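PDB 3HJ9: oxidoreductase from Ralstonia eutropha, which binds flavin mononucleotide and, as a putative nitroreductase, probably uses it to transfer electrons to a substrate. Local coordinates for the interface of chains A and B. Numbering follows the deposited sequence. Chains: chain A/B, Oxidoreductase.

Contacts 1 and 2 are two patches of the same two-fold symmetric interface, with the centres of their C-alpha atoms about 12 Å apart and no residue in common. Contact 1 pairs helix 156-177 of chain A with helix 153-178 of chain B near the symmetry axis, the 84-86 loop of chain A alongside. Contact 2 lies further out, where helix 42-48 of chain B meets helix 62-73, strand 75-77 and a loop of chain A. Contact 1 includes the flavin-pocket residue A:Pro86, whereas helix 42-48 runs directly into flavin-binding B:Arg49. This proximity suggests that dimer packing may help shape the flavin site, as in nitroreductase-family dimers.

Contact 1: the interface of chains A and B. Residues chain A 84-86, 166, 169-170; chain B 165, 169, 173.
B:Glu169 and its neighbours across the contact, A:Ala166 and A:Asn170, all have helical backbone torsions, whereas A:Ala85 and A:Pro86 are extended in a loop. B:Glu169 is the side chain that reaches across. Its CG lies anti to the backbone N (chi1 -175°), which carries the chain away from its own helix, and a bend at chi2 (63°) turns the carboxylate along the partner surface. The lower part of this chain packs on a small residue, with B:Glu169 CB 3.7 Å from A:Ala166 CA. At the tip the two carboxylate oxygens part: OE1 goes to the proline ring, 3.2 Å from A:Pro86 CD, and OE2 goes to the amide of A:Asn170. Amide and carboxylate are turned 55° against each other. As modelled, A:Asn170 ND2 makes a weak, bent hydrogen bond to B:Glu169 OE2 at 3.2 Å. A:Asn170 OD1 is 2.6 Å from the same OE2, a clash if both oxygens can only accept. This part of the geometry is therefore doubtful; a shared proton, not itself seen, could explain it, whereas a reversed amide would set its oxygen against A:Thr84 O. The amide orientation has some support from a second weak bond, A:Asn170 ND2 to the backbone oxygen of A:Thr84 at 3.2 Å, which links helix to loop within chain A. B:Leu173 covers the amide from one turn further along, CD1 being 3.6 Å from A:Asn170 OD1. Beside this cluster the two Glu169 residues approach each other, CB to CB 4.2 Å, which places the patch close to the two-fold axis. In the fold, it lies where the long helices 156-177 and 153-178 meet, next to the 84-86 loop that leads into the flavin pocket.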
# COMPACT_ATOMS: atom_id res chain seq x y z
N THR A 84 9.64 -4.84 -5.82
CA THR A 84 8.25 -5.11 -6.18
C THR A 84 7.32 -4.01 -5.71
O THR A 84 6.23 -3.93 -6.24
CB THR A 84 7.77 -6.45 -5.58
OG1 THR A 84 8.06 -6.43 -4.19
CG2 THR A 84 8.50 -7.67 -6.26
N ALA A 85 7.75 -3.17 -4.76
CA ALA A 85 6.97 -2.05 -4.19
C ALA A 85 7.79 -0.76 -4.30
O ALA A 85 9.04 -0.79 -4.24
CB ALA A 85 6.60 -2.34 -2.72
N PRO A 86 7.10 0.38 -4.47
CA PRO A 86 7.83 1.64 -4.56
C PRO A 86 8.42 2.09 -3.21
O PRO A 86 8.11 1.54 -2.14
CB PRO A 86 6.75 2.61 -5.04
CG PRO A 86 5.49 2.04 -4.39
CD PRO A 86 5.64 0.58 -4.47
N ALA A 166 2.01 -0.34 0.74
CA ALA A 166 2.17 -0.91 -0.59
C ALA A 166 2.74 -2.30 -0.50
O ALA A 166 2.26 -3.22 -1.15
CB ALA A 166 3.07 -0.05 -1.43
N GLU A 169 0.33 -4.53 0.87
CA GLU A 169 -0.70 -4.82 -0.14
C GLU A 169 -0.26 -5.92 -1.10
O GLU A 169 -1.06 -6.78 -1.47
CB GLU A 169 -1.14 -3.55 -0.89
CG GLU A 169 -2.33 -3.75 -1.81
CD GLU A 169 -3.62 -4.17 -1.12
OE1 GLU A 169 -3.66 -4.27 0.13
OE2 GLU A 169 -4.63 -4.39 -1.85
N ASN A 170 1.01 -5.88 -1.53
CA ASN A 170 1.57 -6.96 -2.32
C ASN A 170 1.39 -8.30 -1.58
O ASN A 170 1.04 -9.30 -2.20
CB ASN A 170 3.06 -6.77 -2.61
CG ASN A 170 3.34 -5.68 -3.62
OD1 ASN A 170 2.42 -5.11 -4.21
ND2 ASN A 170 4.64 -5.36 -3.81
N GLY B 165 -1.25 4.12 0.34
CA GLY B 165 -0.16 3.36 -0.26
C GLY B 165 -0.65 2.03 -0.84
O GLY B 165 -0.23 1.65 -1.94
N GLU B 169 -0.85 1.02 -4.72
CA GLU B 169 -0.16 -0.22 -5.07
C GLU B 169 -1.08 -1.08 -5.93
O GLU B 169 -0.61 -1.61 -6.96
CB GLU B 169 0.34 -1.01 -3.85
CG GLU B 169 1.18 -2.27 -4.20
CD GLU B 169 2.49 -1.97 -4.95
OE1 GLU B 169 2.86 -0.78 -5.07
OE2 GLU B 169 3.19 -2.94 -5.40
N LEU B 173 -0.04 -2.16 -9.78
CA LEU B 173 -0.15 -3.52 -10.25
C LEU B 173 -1.13 -3.65 -11.43
O LEU B 173 -0.84 -4.38 -12.40
CB LEU B 173 -0.53 -4.47 -9.10
CG LEU B 173 0.55 -4.67 -8.03
CD1 LEU B 173 0.01 -5.53 -6.81
CD2 LEU B 173 1.77 -5.28 -8.63

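Contact 2: the interface of chains A and B. Residues chain A 34-36, 70, 75-76; chain B 43, 46-47.
The indole of B:Trp47 has A:Trp70 on one face and A:Arg36 on the other, while the backbone oxygens of A:Asp35 and A:Asn76 meet its rim in the ring plane. A:Trp70 does not stack flat: the planes are inclined by about 38°, and the CZ2–CH2 rim of its six-membered ring leans over the centre of B:Trp47. The packing is close, with A:Trp70 CH2 3.3 Å from B:Trp47 CD1; the still shorter CZ2 approach is model error, so the exact tightness carries little weight. On the opposite face, A:Arg36 CB sits 3.6 Å from the centroid of the five-membered ring. Further along that arginine, NE lies over the six-membered ring in a cation-pi contact, and the guanidinium stands on edge at 87° to it. Both contacts are uncertain, since A:Arg36 is poorly ordered.

At the rim, B:Trp47 NE1 gives an almost straight hydrogen bond of 3.2 Å to A:Asp35 O, lying in the indole plane but above the carbonyl plane. A second bond, A:Asn76 ND2 to B:Leu46 O at 2.8 Å, is also nearly linear and in the planes of both amide and carbonyl; it caps a backbone oxygen near the end of helix 42-48.

A:Trp70 is itself positioned from behind. With CG anti to the backbone N (chi1 -178°), the indole swings away from helix 62-73 toward B:Trp47, and NE1 bonds to A:Val75 O at 2.9 Å, fixing the rotation of the ring. The far rim of this ring meets B:Leu46, CZ3 to CB 3.6 Å, and the selenomethionine B:Met43, whose CE is 3.7 Å from A:Trp70 CE3. A:Pro34 CG lies over one face of A:Trp70, offset toward its rim.

By lodging a tryptophan of one subunit in a pocket of the other, the site very likely stabilises the dimer and steadies the helix that leads into flavin-binding B:Arg49.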
# COMPACT_ATOMS: atom_id res chain seq x y z
N PRO A 34 11.87 -17.31 -6.59
CA PRO A 34 10.43 -17.16 -6.79
C PRO A 34 9.98 -17.39 -8.26
O PRO A 34 10.78 -17.16 -9.18
CB PRO A 34 10.19 -15.71 -6.34
CG PRO A 34 11.45 -15.01 -6.67
CD PRO A 34 12.56 -16.02 -6.47
N ASP A 35 8.75 -17.91 -8.45
CA ASP A 35 8.19 -18.14 -9.81
C ASP A 35 7.86 -16.78 -10.45
O ASP A 35 7.57 -15.82 -9.78
CB ASP A 35 6.94 -19.05 -9.80
CG ASP A 35 6.58 -19.57 -11.20
OD1 ASP A 35 5.38 -19.69 -11.54
OD2 ASP A 35 7.50 -19.83 -11.99
N ARG A 36 7.91 -16.74 -11.76
CA ARG A 36 7.69 -15.51 -12.54
C ARG A 36 6.50 -15.49 -13.48
O ARG A 36 5.87 -14.45 -13.65
CB ARG A 36 9.03 -15.10 -13.26
CG ARG A 36 10.21 -16.13 -13.19
CD ARG A 36 11.48 -15.64 -13.91
NE ARG A 36 12.31 -14.62 -13.25
CZ ARG A 36 13.44 -14.12 -13.77
NH1 ARG A 36 13.90 -14.52 -14.97
NH2 ARG A 36 14.13 -13.19 -13.11
N TRP A 70 9.21 -12.21 -1.33
CA TRP A 70 9.53 -11.58 -2.61
C TRP A 70 8.40 -10.60 -3.06
O TRP A 70 8.70 -9.49 -3.56
CB TRP A 70 9.81 -12.62 -3.68
CG TRP A 70 10.18 -12.00 -4.96
CD1 TRP A 70 11.40 -11.54 -5.34
CD2 TRP A 70 9.29 -11.73 -6.03
NE1 TRP A 70 11.33 -10.98 -6.60
CE2 TRP A 70 10.04 -11.08 -7.04
CE3 TRP A 70 7.92 -11.96 -6.23
CZ2 TRP A 70 9.47 -10.68 -8.25
CZ3 TRP A 70 7.35 -11.57 -7.45
CH2 TRP A 70 8.13 -10.94 -8.44
N VAL A 75 13.47 -8.05 -5.00
CA VAL A 75 14.09 -7.39 -6.15
C VAL A 75 13.38 -7.93 -7.40
O VAL A 75 13.29 -9.13 -7.58
CB VAL A 75 15.60 -7.66 -6.23
CG1 VAL A 75 16.22 -7.21 -7.61
CG2 VAL A 75 16.30 -6.99 -5.01
N ASN A 76 12.86 -7.05 -8.23
CA ASN A 76 12.19 -7.44 -9.50
C ASN A 76 12.95 -6.98 -10.72
O ASN A 76 12.61 -7.40 -11.82
CB ASN A 76 10.69 -7.03 -9.52
CG ASN A 76 10.46 -5.52 -9.50
OD1 ASN A 76 11.38 -4.70 -9.45
ND2 ASN A 76 9.19 -5.16 -9.56
N MSE B 43 2.00 -12.69 -10.04
CA MSE B 43 3.48 -12.77 -10.00
C MSE B 43 4.06 -11.99 -11.18
O MSE B 43 5.02 -11.26 -10.98
CB MSE B 43 4.02 -14.21 -9.93
CG MSE B 43 3.56 -14.98 -8.72
SE MSE B 43 4.15 -14.21 -7.04
CE MSE B 43 5.97 -14.96 -7.06
N LEU B 46 3.79 -8.31 -10.34
CA LEU B 46 4.83 -7.99 -9.33
C LEU B 46 6.22 -7.83 -9.97
O LEU B 46 6.97 -6.87 -9.61
CB LEU B 46 4.88 -9.05 -8.20
CG LEU B 46 3.70 -8.98 -7.25
CD1 LEU B 46 3.56 -10.31 -6.40
CD2 LEU B 46 3.82 -7.70 -6.37
N TRP B 47 6.51 -8.72 -10.93
CA TRP B 47 7.77 -8.68 -11.69
C TRP B 47 7.90 -7.40 -12.52
O TRP B 47 8.99 -6.87 -12.65
CB TRP B 47 8.01 -9.92 -12.59
CG TRP B 47 8.59 -11.11 -11.86
CD1 TRP B 47 7.93 -12.24 -11.50
CD2 TRP B 47 9.94 -11.28 -11.40
NE1 TRP B 47 8.77 -13.08 -10.81
CE2 TRP B 47 10.02 -12.53 -10.77
CE3 TRP B 47 11.09 -10.48 -11.45
CZ2 TRP B 47 11.19 -13.01 -10.18
CZ3 TRP B 47 12.25 -10.97 -10.87
CH2 TRP B 47 12.29 -12.22 -10.25